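Local coordinates for halogenase PltM (Pseudomonas fluorescens, PDB 6BZN), which halogenates phenolic substrates, accepting chloride, bromide and iodide, and probably works as a flavin-dependent enzyme of the tryptophan halogenase family, at residues T213-F218 with R323-S328; W257-P262 with G277-N282; F345-F350 with Q398-S403. All coordinates share one frame; numbering follows the deposited sequence. Where two conformers were deposited one is given.

Overall arrangement
The three contacts lie close together in the interior of the chain, with centres 10 to 13 Å apart. Contacts 1 and 2 share the mixed beta sheet in which strand 215-223 runs beside strand 273-281, and contact 2 is nested within the chain loop that contact 1 closes. Contact 3 follows in sequence, setting the loop between helices 340-343 and 352-374 against helix 383-406. That loop touches both other contacts, and Asp347 on it bonds to Thr215 of contact 1 and Trp257 of contact 2. The cluster thus fastens sheet to helices beside Tyr326 and Ser351, residues known to bind FAD, although no flavin is bound here.

Contact 1: T213-F218 with R323-S328; sequences TDTCSF and RINYRS
Two hydrogen bonds between Asn325 and Thr215 pin the loop 323-326 near the beginning of strand 215-223. The OD1 atom of Asn325 takes the backbone N-H of Thr215 on an in-plane lone pair, with N and OD1 2.9 Å apart. From the same amide, Asn325 ND2 donates a hydrogen bond to Thr215 OG1 at 3.0 Å, nearly within the amide plane. Outside the pair, ND2 also bonds to Ile346 O and OG1 to Asp347 OD2. Between the backbones, Ile324 N donates to Thr215 O at an N-H...O angle of 166°.

The Arg323 guanidinium is used on both edge and face. With CG anti to the backbone N (chi1 -179°), the extended chain carries the guanidinium alongside Thr213 and Asp214. Its NH2 reaches Thr213 O at 2.9 Å, while NE fills the other lone pair of Asn325 OD1. The Asp214 carboxylate stacks over one face, planes 20° apart; OD1 lies 3.3 Å from NE but well above the guanidinium plane, a salt bridge of charge alone. Asn282 ND2 also bonds to that OD1.

Apolar packing is slight: Ile324 CG2 rests 3.9 Å from Ser217 CB.

With an alanine in place of Arg323, Asp214 would probably lose its balancing charge, and Thr213 O and Asn325 OD1 would each be short of a donor. The chemistry implies that Asn325 OD1 takes the place a backbone carbonyl would have, while Ile324 N supplies the one backbone bond, next to the FAD-binding Tyr326.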
loop_
_atom_site.group_PDB
_atom_site.type_symbol
_atom_site.label_atom_id
_atom_site.label_comp_id
_atom_site.label_asym_id
_atom_site.label_seq_id
_atom_site.Cartn_x
_atom_site.Cartn_y
_atom_site.Cartn_z
ATOM N N THR A 213 15.806 -2.832 -1.903
ATOM C CA THR A 213 14.896 -3.649 -2.676
ATOM C C THR A 213 15.071 -3.352 -4.171
ATOM O O THR A 213 15.011 -2.192 -4.585
ATOM C CB THR A 213 13.438 -3.385 -2.258
ATOM O OG1 THR A 213 13.328 -3.464 -0.831
ATOM C CG2 THR A 213 12.510 -4.397 -2.865
ATOM N N ASP A 214 15.267 -4.412 -4.952
ATOM C CA ASP A 214 15.410 -4.354 -6.407
ATOM C C ASP A 214 14.546 -5.472 -6.974
ATOM O O ASP A 214 14.976 -6.628 -7.045
ATOM C CB ASP A 214 16.890 -4.520 -6.762
ATOM C CG ASP A 214 17.187 -4.382 -8.257
ATOM O OD1 ASP A 214 16.278 -4.219 -9.100
ATOM O OD2 ASP A 214 18.396 -4.442 -8.580
ATOM N N THR A 215 13.311 -5.126 -7.346
ATOM C CA THR A 215 12.329 -6.095 -7.753
ATOM C C THR A 215 11.581 -5.668 -8.988
ATOM O O THR A 215 11.494 -4.475 -9.290
ATOM C CB THR A 215 11.273 -6.384 -6.651
ATOM O OG1 THR A 215 10.605 -5.182 -6.267
ATOM C CG2 THR A 215 11.910 -7.039 -5.423
ATOM N N CYS A 216 11.047 -6.672 -9.679
ATOM C CA CYS A 216 10.200 -6.498 -10.851
ATOM C C CYS A 216 8.828 -7.078 -10.525
ATOM O O CYS A 216 8.662 -7.773 -9.510
ATOM C CB CYS A 216 10.799 -7.192 -12.083
ATOM S SG CYS A 216 10.989 -8.979 -11.937
ATOM N N SER A 217 7.844 -6.764 -11.364
ATOM C CA SER A 217 6.484 -7.223 -11.167
ATOM C C SER A 217 5.793 -7.500 -12.496
ATOM O O SER A 217 5.917 -6.709 -13.444
ATOM C CB SER A 217 5.695 -6.172 -10.370
ATOM O OG SER A 217 4.399 -6.646 -10.056
ATOM N N PHE A 218 5.078 -8.626 -12.543
ATOM C CA PHE A 218 4.171 -8.991 -13.626
ATOM C C PHE A 218 2.773 -9.099 -13.020
ATOM O O PHE A 218 2.597 -9.832 -12.036
ATOM C CB PHE A 218 4.491 -10.366 -14.186
ATOM C CG PHE A 218 5.852 -10.511 -14.828
ATOM C CD1 PHE A 218 6.975 -10.756 -14.055
ATOM C CD2 PHE A 218 5.976 -10.534 -16.212
ATOM C CE1 PHE A 218 8.217 -10.956 -14.637
ATOM C CE2 PHE A 218 7.211 -10.723 -16.812
ATOM C CZ PHE A 218 8.337 -10.941 -16.022
ATOM N N ARG A 323 11.668 -2.694 -13.031
ATOM C CA ARG A 323 12.075 -2.238 -11.724
ATOM C C ARG A 323 11.072 -1.290 -11.088
ATOM O O ARG A 323 10.913 -0.134 -11.501
ATOM C CB ARG A 323 13.430 -1.561 -11.725
ATOM C CG ARG A 323 13.743 -1.155 -10.295
ATOM C CD ARG A 323 15.179 -1.068 -9.964
ATOM N NE ARG A 323 15.379 -1.110 -8.512
ATOM C CZ ARG A 323 16.528 -0.825 -7.920
ATOM N NH1 ARG A 323 17.583 -0.477 -8.645
ATOM N NH2 ARG A 323 16.632 -0.902 -6.603
ATOM N N ILE A 324 10.463 -1.762 -10.013
ATOM C CA ILE A 324 9.358 -1.046 -9.402
ATOM C C ILE A 324 9.743 -0.110 -8.263
ATOM O O ILE A 324 8.896 0.653 -7.788
ATOM C CB ILE A 324 8.245 -2.027 -8.978
ATOM C CG1 ILE A 324 8.675 -2.898 -7.805
ATOM C CG2 ILE A 324 7.820 -2.877 -10.166
ATOM C CD1 ILE A 324 7.650 -3.937 -7.412
ATOM N N ASN A 325 11.011 -0.109 -7.862
ATOM C CA ASN A 325 11.455 0.568 -6.650
ATOM C C ASN A 325 12.097 1.912 -6.962
ATOM O O ASN A 325 12.935 1.993 -7.840
ATOM C CB ASN A 325 12.486 -0.269 -5.886
ATOM C CG ASN A 325 12.416 -1.740 -6.231
ATOM O OD1 ASN A 325 13.092 -2.196 -7.164
ATOM N ND2 ASN A 325 11.575 -2.489 -5.521
ATOM N N TYR A 326 11.740 2.928 -6.190
ATOM C CA TYR A 326 12.369 4.249 -6.305
ATOM C C TYR A 326 12.084 5.033 -5.051
ATOM O O TYR A 326 11.157 4.700 -4.308
ATOM C CB TYR A 326 11.880 4.985 -7.551
ATOM C CG TYR A 326 10.381 5.122 -7.663
ATOM C CD1 TYR A 326 9.715 6.203 -7.097
ATOM C CD2 TYR A 326 9.634 4.178 -8.334
ATOM C CE1 TYR A 326 8.330 6.329 -7.190
ATOM C CE2 TYR A 326 8.248 4.286 -8.425
ATOM C CZ TYR A 326 7.604 5.367 -7.861
ATOM O OH TYR A 326 6.237 5.463 -7.960
ATOM N N ARG A 327 12.907 6.041 -4.804
ATOM C CA ARG A 327 12.703 6.976 -3.714
ATOM C C ARG A 327 13.028 8.373 -4.227
ATOM O O ARG A 327 13.429 8.534 -5.383
ATOM C CB ARG A 327 13.574 6.611 -2.511
ATOM C CG ARG A 327 15.066 6.714 -2.743
ATOM C CD ARG A 327 15.871 6.462 -1.471
ATOM N NE ARG A 327 17.268 6.797 -1.765
ATOM C CZ ARG A 327 17.861 7.970 -1.543
ATOM N NH1 ARG A 327 17.233 8.997 -0.962
ATOM N NH2 ARG A 327 19.126 8.113 -1.900
ATOM N N SER A 328 12.814 9.371 -3.376
ATOM C CA SER A 328 13.134 10.761 -3.711
ATOM C C SER A 328 13.910 11.427 -2.599
ATOM O O SER A 328 13.740 11.111 -1.421
ATOM C CB SER A 328 11.870 11.561 -3.992
ATOM O OG SER A 328 11.151 11.047 -5.100
#

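Contact 2: W257-P262 with G277-N282; sequences WLWVIP and GFQFNN
A beta hairpin, strands 256-262 and 273-281, sets Trp257 and Trp259 against Gln279 and Gly277 within the large mixed sheet. Trp257 and Gln279 form an antiparallel hydrogen-bonded pair, N to O at 3.0 Å from Trp257 to Gln279 and 2.8 Å from Gln279 to Trp257. Two residues on, Trp259 N donates to Gly277 O at 2.8 Å. Between these bonds lies the non-hydrogen-bonded pair Leu258 and Phe278, whose CB atoms pack 3.9 Å apart on the other side of the sheet.

Trp259 bends across its neighbour: with CG between the backbone N and carbonyl carbon (chi1 80°), its six-membered ring lies flat over Gly277. The CA of Gly277 sits 3.4 Å from that ring's centroid, only 8° off the normal, a CH-pi contact so close that a beta carbon would collide with the indole. The end of Gln279 lies over one face of the Trp257 ring, its plane steeply inclined to that ring.

Helix 291-301 covers Leu258 and Phe278 through Leu298, Pro348 packs on both tryptophans, and strands 248-253 and 215-223 flank the hairpin.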
loop_
_atom_site.group_PDB
_atom_site.type_symbol
_atom_site.label_atom_id
_atom_site.label_comp_id
_atom_site.label_asym_id
_atom_site.label_seq_id
_atom_site.Cartn_x
_atom_site.Cartn_y
_atom_site.Cartn_z
ATOM N N TRP A 257 7.755 -13.825 -5.104
ATOM C CA TRP A 257 6.444 -14.178 -4.598
ATOM C C TRP A 257 5.344 -13.886 -5.601
ATOM O O TRP A 257 5.546 -13.135 -6.568
ATOM C CB TRP A 257 6.182 -13.464 -3.274
ATOM C CG TRP A 257 5.904 -11.992 -3.343
ATOM C CD1 TRP A 257 6.813 -10.977 -3.528
ATOM C CD2 TRP A 257 4.629 -11.361 -3.161
ATOM N NE1 TRP A 257 6.167 -9.763 -3.484
ATOM C CE2 TRP A 257 4.830 -9.970 -3.252
ATOM C CE3 TRP A 257 3.329 -11.842 -2.939
ATOM C CZ2 TRP A 257 3.771 -9.053 -3.141
ATOM C CZ3 TRP A 257 2.299 -10.945 -2.805
ATOM C CH2 TRP A 257 2.518 -9.559 -2.915
ATOM N N LEU A 258 4.195 -14.511 -5.368
ATOM C CA LEU A 258 3.014 -14.345 -6.202
ATOM C C LEU A 258 1.788 -14.112 -5.314
ATOM O O LEU A 258 1.599 -14.793 -4.284
ATOM C CB LEU A 258 2.834 -15.564 -7.125
ATOM C CG LEU A 258 1.559 -15.677 -7.982
ATOM C CD1 LEU A 258 1.796 -16.474 -9.264
ATOM C CD2 LEU A 258 0.407 -16.317 -7.201
ATOM N N TRP A 259 0.948 -13.166 -5.718
ATOM C CA TRP A 259 -0.297 -12.889 -5.006
ATOM C C TRP A 259 -1.501 -13.493 -5.703
ATOM O O TRP A 259 -1.546 -13.536 -6.930
ATOM C CB TRP A 259 -0.489 -11.384 -4.792
ATOM C CG TRP A 259 -1.027 -10.493 -5.937
ATOM C CD1 TRP A 259 -2.264 -10.537 -6.524
ATOM C CD2 TRP A 259 -0.358 -9.368 -6.520
ATOM N NE1 TRP A 259 -2.399 -9.515 -7.446
ATOM C CE2 TRP A 259 -1.241 -8.788 -7.467
ATOM C CE3 TRP A 259 0.910 -8.790 -6.338
ATOM C CZ2 TRP A 259 -0.899 -7.660 -8.230
ATOM C CZ3 TRP A 259 1.255 -7.669 -7.114
ATOM C CH2 TRP A 259 0.358 -7.125 -8.045
ATOM N N VAL A 260 -2.464 -13.937 -4.888
ATOM C CA VAL A 260 -3.786 -14.337 -5.323
ATOM C C VAL A 260 -4.767 -13.492 -4.503
ATOM O O VAL A 260 -4.893 -13.658 -3.277
ATOM C CB VAL A 260 -4.022 -15.849 -5.118
ATOM C CG1 VAL A 260 -5.384 -16.263 -5.651
ATOM C CG2 VAL A 260 -2.924 -16.657 -5.803
ATOM N N ILE A 261 -5.436 -12.564 -5.187
ATOM C CA ILE A 261 -6.283 -11.558 -4.573
ATOM C C ILE A 261 -7.636 -11.628 -5.277
ATOM O O ILE A 261 -7.851 -10.937 -6.280
ATOM C CB ILE A 261 -5.629 -10.164 -4.679
ATOM C CG1 ILE A 261 -4.400 -10.120 -3.780
ATOM C CG2 ILE A 261 -6.571 -9.046 -4.274
ATOM C CD1 ILE A 261 -3.623 -8.837 -3.858
ATOM N N PRO A 262 -8.549 -12.477 -4.771
ATOM C CA PRO A 262 -9.846 -12.616 -5.449
ATOM C C PRO A 262 -10.765 -11.431 -5.271
ATOM O O PRO A 262 -10.810 -10.838 -4.179
ATOM C CB PRO A 262 -10.470 -13.843 -4.770
ATOM C CG PRO A 262 -9.319 -14.572 -4.193
ATOM C CD PRO A 262 -8.390 -13.505 -3.731
ATOM N N GLY A 277 -0.374 -11.250 -9.372
ATOM C CA GLY A 277 0.880 -10.540 -9.617
ATOM C C GLY A 277 2.030 -11.379 -9.143
ATOM O O GLY A 277 1.948 -11.955 -8.062
ATOM N N PHE A 278 3.086 -11.498 -9.934
ATOM C CA PHE A 278 4.297 -12.176 -9.448
ATOM C C PHE A 278 5.517 -11.290 -9.574
ATOM O O PHE A 278 5.662 -10.532 -10.552
ATOM C CB PHE A 278 4.502 -13.590 -10.035
ATOM C CG PHE A 278 4.693 -13.658 -11.522
ATOM C CD1 PHE A 278 3.594 -13.658 -12.388
ATOM C CD2 PHE A 278 5.958 -13.831 -12.058
ATOM C CE1 PHE A 278 3.772 -13.760 -13.760
ATOM C CE2 PHE A 278 6.138 -13.941 -13.433
ATOM C CZ PHE A 278 5.045 -13.912 -14.282
ATOM N N GLN A 279 6.352 -11.351 -8.533
ATOM C CA GLN A 279 7.467 -10.442 -8.351
ATOM C C GLN A 279 8.734 -11.230 -8.170
ATOM O O GLN A 279 8.724 -12.247 -7.468
ATOM C CB GLN A 279 7.287 -9.588 -7.088
ATOM C CG GLN A 279 6.206 -8.511 -7.157
ATOM C CD GLN A 279 4.809 -9.042 -7.422
ATOM O OE1 GLN A 279 4.184 -8.701 -8.424
ATOM N NE2 GLN A 279 4.309 -9.890 -6.524
ATOM N N PHE A 280 9.821 -10.759 -8.775
ATOM C CA PHE A 280 11.145 -11.338 -8.546
ATOM C C PHE A 280 12.111 -10.340 -7.916
ATOM O O PHE A 280 12.146 -9.176 -8.274
ATOM C CB PHE A 280 11.755 -11.859 -9.855
ATOM C CG PHE A 280 10.987 -12.985 -10.470
ATOM C CD1 PHE A 280 10.895 -14.215 -9.813
ATOM C CD2 PHE A 280 10.378 -12.840 -11.708
ATOM C CE1 PHE A 280 10.189 -15.273 -10.380
ATOM C CE2 PHE A 280 9.677 -13.884 -12.279
ATOM C CZ PHE A 280 9.575 -15.103 -11.612
ATOM N N ASN A 281 12.897 -10.845 -6.974
ATOM C CA ASN A 281 14.107 -10.211 -6.520
ATOM C C ASN A 281 15.122 -10.287 -7.664
ATOM O O ASN A 281 15.638 -11.363 -7.973
ATOM C CB ASN A 281 14.623 -10.945 -5.280
ATOM C CG ASN A 281 15.887 -10.344 -4.721
ATOM O OD1 ASN A 281 16.482 -9.453 -5.315
ATOM N ND2 ASN A 281 16.299 -10.822 -3.557
ATOM N N ASN A 282 15.411 -9.142 -8.281
ATOM C CA ASN A 282 16.284 -9.088 -9.470
ATOM C C ASN A 282 17.727 -9.502 -9.154
ATOM O O ASN A 282 18.467 -9.908 -10.053
ATOM C CB ASN A 282 16.280 -7.691 -10.094
ATOM C CG ASN A 282 14.968 -7.340 -10.792
ATOM O OD1 ASN A 282 14.394 -8.150 -11.516
ATOM N ND2 ASN A 282 14.527 -6.101 -10.626
#

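Contact 3: F345-F350 with Q398-S403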
loop_
_atom_site.group_PDB
_atom_site.type_symbol
_atom_site.label_atom_id
_atom_site.label_comp_id
_atom_site.label_asym_id
_atom_site.label_seq_id
_atom_site.Cartn_x
_atom_site.Cartn_y
_atom_site.Cartn_z
ATOM N N PHE A 345 8.278 4.259 -4.140
ATOM C CA PHE A 345 7.553 2.994 -4.058
ATOM C C PHE A 345 8.534 1.863 -3.853
ATOM O O PHE A 345 9.616 1.900 -4.398
ATOM C CB PHE A 345 6.757 2.734 -5.329
ATOM C CG PHE A 345 5.845 1.543 -5.222
ATOM C CD1 PHE A 345 4.665 1.639 -4.503
ATOM C CD2 PHE A 345 6.169 0.337 -5.819
ATOM C CE1 PHE A 345 3.810 0.546 -4.389
ATOM C CE2 PHE A 345 5.319 -0.755 -5.723
ATOM C CZ PHE A 345 4.131 -0.645 -5.007
ATOM N N ILE A 346 8.145 0.848 -3.080
ATOM C CA ILE A 346 9.045 -0.266 -2.798
ATOM C C ILE A 346 8.546 -1.561 -3.421
ATOM O O ILE A 346 9.220 -2.134 -4.273
ATOM C CB ILE A 346 9.275 -0.415 -1.279
ATOM C CG1 ILE A 346 9.906 0.869 -0.693
ATOM C CG2 ILE A 346 10.145 -1.624 -0.982
ATOM C CD1 ILE A 346 11.246 1.293 -1.281
ATOM N N ASP A 347 7.378 -2.033 -3.008
ATOM C CA ASP A 347 6.898 -3.331 -3.475
ATOM C C ASP A 347 5.432 -3.494 -3.097
ATOM O O ASP A 347 4.980 -2.881 -2.146
ATOM C CB ASP A 347 7.747 -4.447 -2.828
ATOM C CG ASP A 347 7.672 -5.788 -3.564
ATOM O OD1 ASP A 347 6.733 -6.556 -3.261
ATOM O OD2 ASP A 347 8.575 -6.102 -4.404
ATOM N N PRO A 348 4.683 -4.316 -3.845
ATOM C CA PRO A 348 3.330 -4.637 -3.386
ATOM C C PRO A 348 3.269 -5.384 -2.048
ATOM O O PRO A 348 2.212 -5.378 -1.394
ATOM C CB PRO A 348 2.770 -5.517 -4.501
ATOM C CG PRO A 348 3.964 -5.964 -5.298
ATOM C CD PRO A 348 4.933 -4.830 -5.203
ATOM N N LEU A 349 4.374 -6.010 -1.646
ATOM C CA LEU A 349 4.405 -6.857 -0.456
ATOM C C LEU A 349 4.048 -6.087 0.801
ATOM O O LEU A 349 4.717 -5.122 1.161
ATOM C CB LEU A 349 5.780 -7.499 -0.273
ATOM C CG LEU A 349 5.869 -8.486 0.896
ATOM C CD1 LEU A 349 5.053 -9.731 0.602
ATOM C CD2 LEU A 349 7.308 -8.846 1.221
ATOM N N PHE A 350 2.996 -6.542 1.468
ATOM C CA PHE A 350 2.415 -5.907 2.667
ATOM C C PHE A 350 1.574 -4.675 2.392
ATOM O O PHE A 350 1.062 -4.074 3.339
ATOM C CB PHE A 350 3.452 -5.590 3.761
ATOM C CG PHE A 350 4.144 -6.793 4.311
ATOM C CD1 PHE A 350 3.411 -7.791 4.933
ATOM C CD2 PHE A 350 5.510 -6.924 4.235
ATOM C CE1 PHE A 350 4.020 -8.912 5.461
ATOM C CE2 PHE A 350 6.133 -8.042 4.761
ATOM C CZ PHE A 350 5.389 -9.037 5.376
ATOM N N GLN A 398 13.280 -1.301 4.149
ATOM C CA GLN A 398 13.851 -2.275 5.094
ATOM C C GLN A 398 12.891 -3.439 5.310
ATOM O O GLN A 398 13.291 -4.607 5.199
ATOM C CB GLN A 398 14.234 -1.628 6.429
ATOM C CG GLN A 398 15.537 -0.830 6.402
ATOM C CD GLN A 398 16.774 -1.691 6.149
ATOM O OE1 GLN A 398 17.043 -2.655 6.876
ATOM N NE2 GLN A 398 17.532 -1.354 5.106
ATOM N N LEU A 399 11.617 -3.130 5.554
ATOM C CA LEU A 399 10.629 -4.190 5.748
ATOM C C LEU A 399 10.631 -5.195 4.601
ATOM O O LEU A 399 10.692 -6.411 4.832
ATOM C CB LEU A 399 9.232 -3.602 5.927
ATOM C CG LEU A 399 8.051 -4.578 5.919
ATOM C CD1 LEU A 399 8.098 -5.496 7.137
ATOM C CD2 LEU A 399 6.733 -3.837 5.842
ATOM N N VAL A 400 10.599 -4.686 3.377
ATOM C CA VAL A 400 10.413 -5.522 2.213
ATOM C C VAL A 400 11.707 -6.252 1.865
ATOM O O VAL A 400 11.674 -7.449 1.620
ATOM C CB VAL A 400 9.862 -4.726 1.004
ATOM C CG1 VAL A 400 9.959 -5.540 -0.278
ATOM C CG2 VAL A 400 8.418 -4.328 1.262
ATOM N N SER A 401 12.835 -5.551 1.848
ATOM C CA SER A 401 14.110 -6.200 1.542
ATOM C C SER A 401 14.393 -7.339 2.526
ATOM O O SER A 401 14.765 -8.442 2.123
ATOM C CB SER A 401 15.271 -5.201 1.512
ATOM O OG SER A 401 15.460 -4.559 2.764
ATOM N N CYS A 402 14.188 -7.090 3.815
ATOM C CA CYS A 402 14.390 -8.151 4.820
ATOM C C CYS A 402 13.392 -9.310 4.640
ATOM O O CYS A 402 13.748 -10.466 4.865
ATOM C CB CYS A 402 14.340 -7.573 6.233
ATOM S SG CYS A 402 15.725 -6.448 6.566
ATOM N N SER A 403 12.163 -9.009 4.214
ATOM C CA SER A 403 11.179 -10.040 3.934
ATOM C C SER A 403 11.596 -10.944 2.774
ATOM O O SER A 403 11.473 -12.158 2.863
ATOM C CB SER A 403 9.815 -9.422 3.631
ATOM O OG SER A 403 9.311 -8.739 4.758
#
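Leu399 O, on a helix whose side chains pack against Phe350, is gripped twice by Ser403, whose N and OG approach it from opposite faces of the carbonyl plane. The hydroxyl bond, Ser403 OG to Leu399 O, is the shorter at 2.7 Å. Turned back onto its own helix in this way, Ser403 OG also takes a bond from Trp416 NE1, and it meets the edge of the Phe350 ring, 3.3 Å from CE2. Phe350 CD2 touches Leu399 CD2 at 3.7 Å, and the ring stacks on Trp420 of helix 410-441. Beside it, Leu349 CD2 rests 3.5 Å from Ser403 CB.

The loop 345-350 curves through an Asx turn: Asp347 OD1 accepts the backbone N-H of Leu349 at 2.9 Å, using the lone pair directed away from OD2. OD1 also bonds Trp257 NE1, and OD2 bonds both Tyr404 OH and Thr215 OG1; together these would restrain the group's rotation and the bend.

Val400 packs against this bend. Its CG1, anti to the backbone N (chi1 168°), presses on Asp347 CB at 3.5 Å. On the other branch, CG2 approaches Leu349 O at 3.8 Å. Ile346 runs antiparallel alongside Val400, its CG2 3.7 Å from Val400 CB, and its side chain also touches Val393 and Asp397 of helix 383-406.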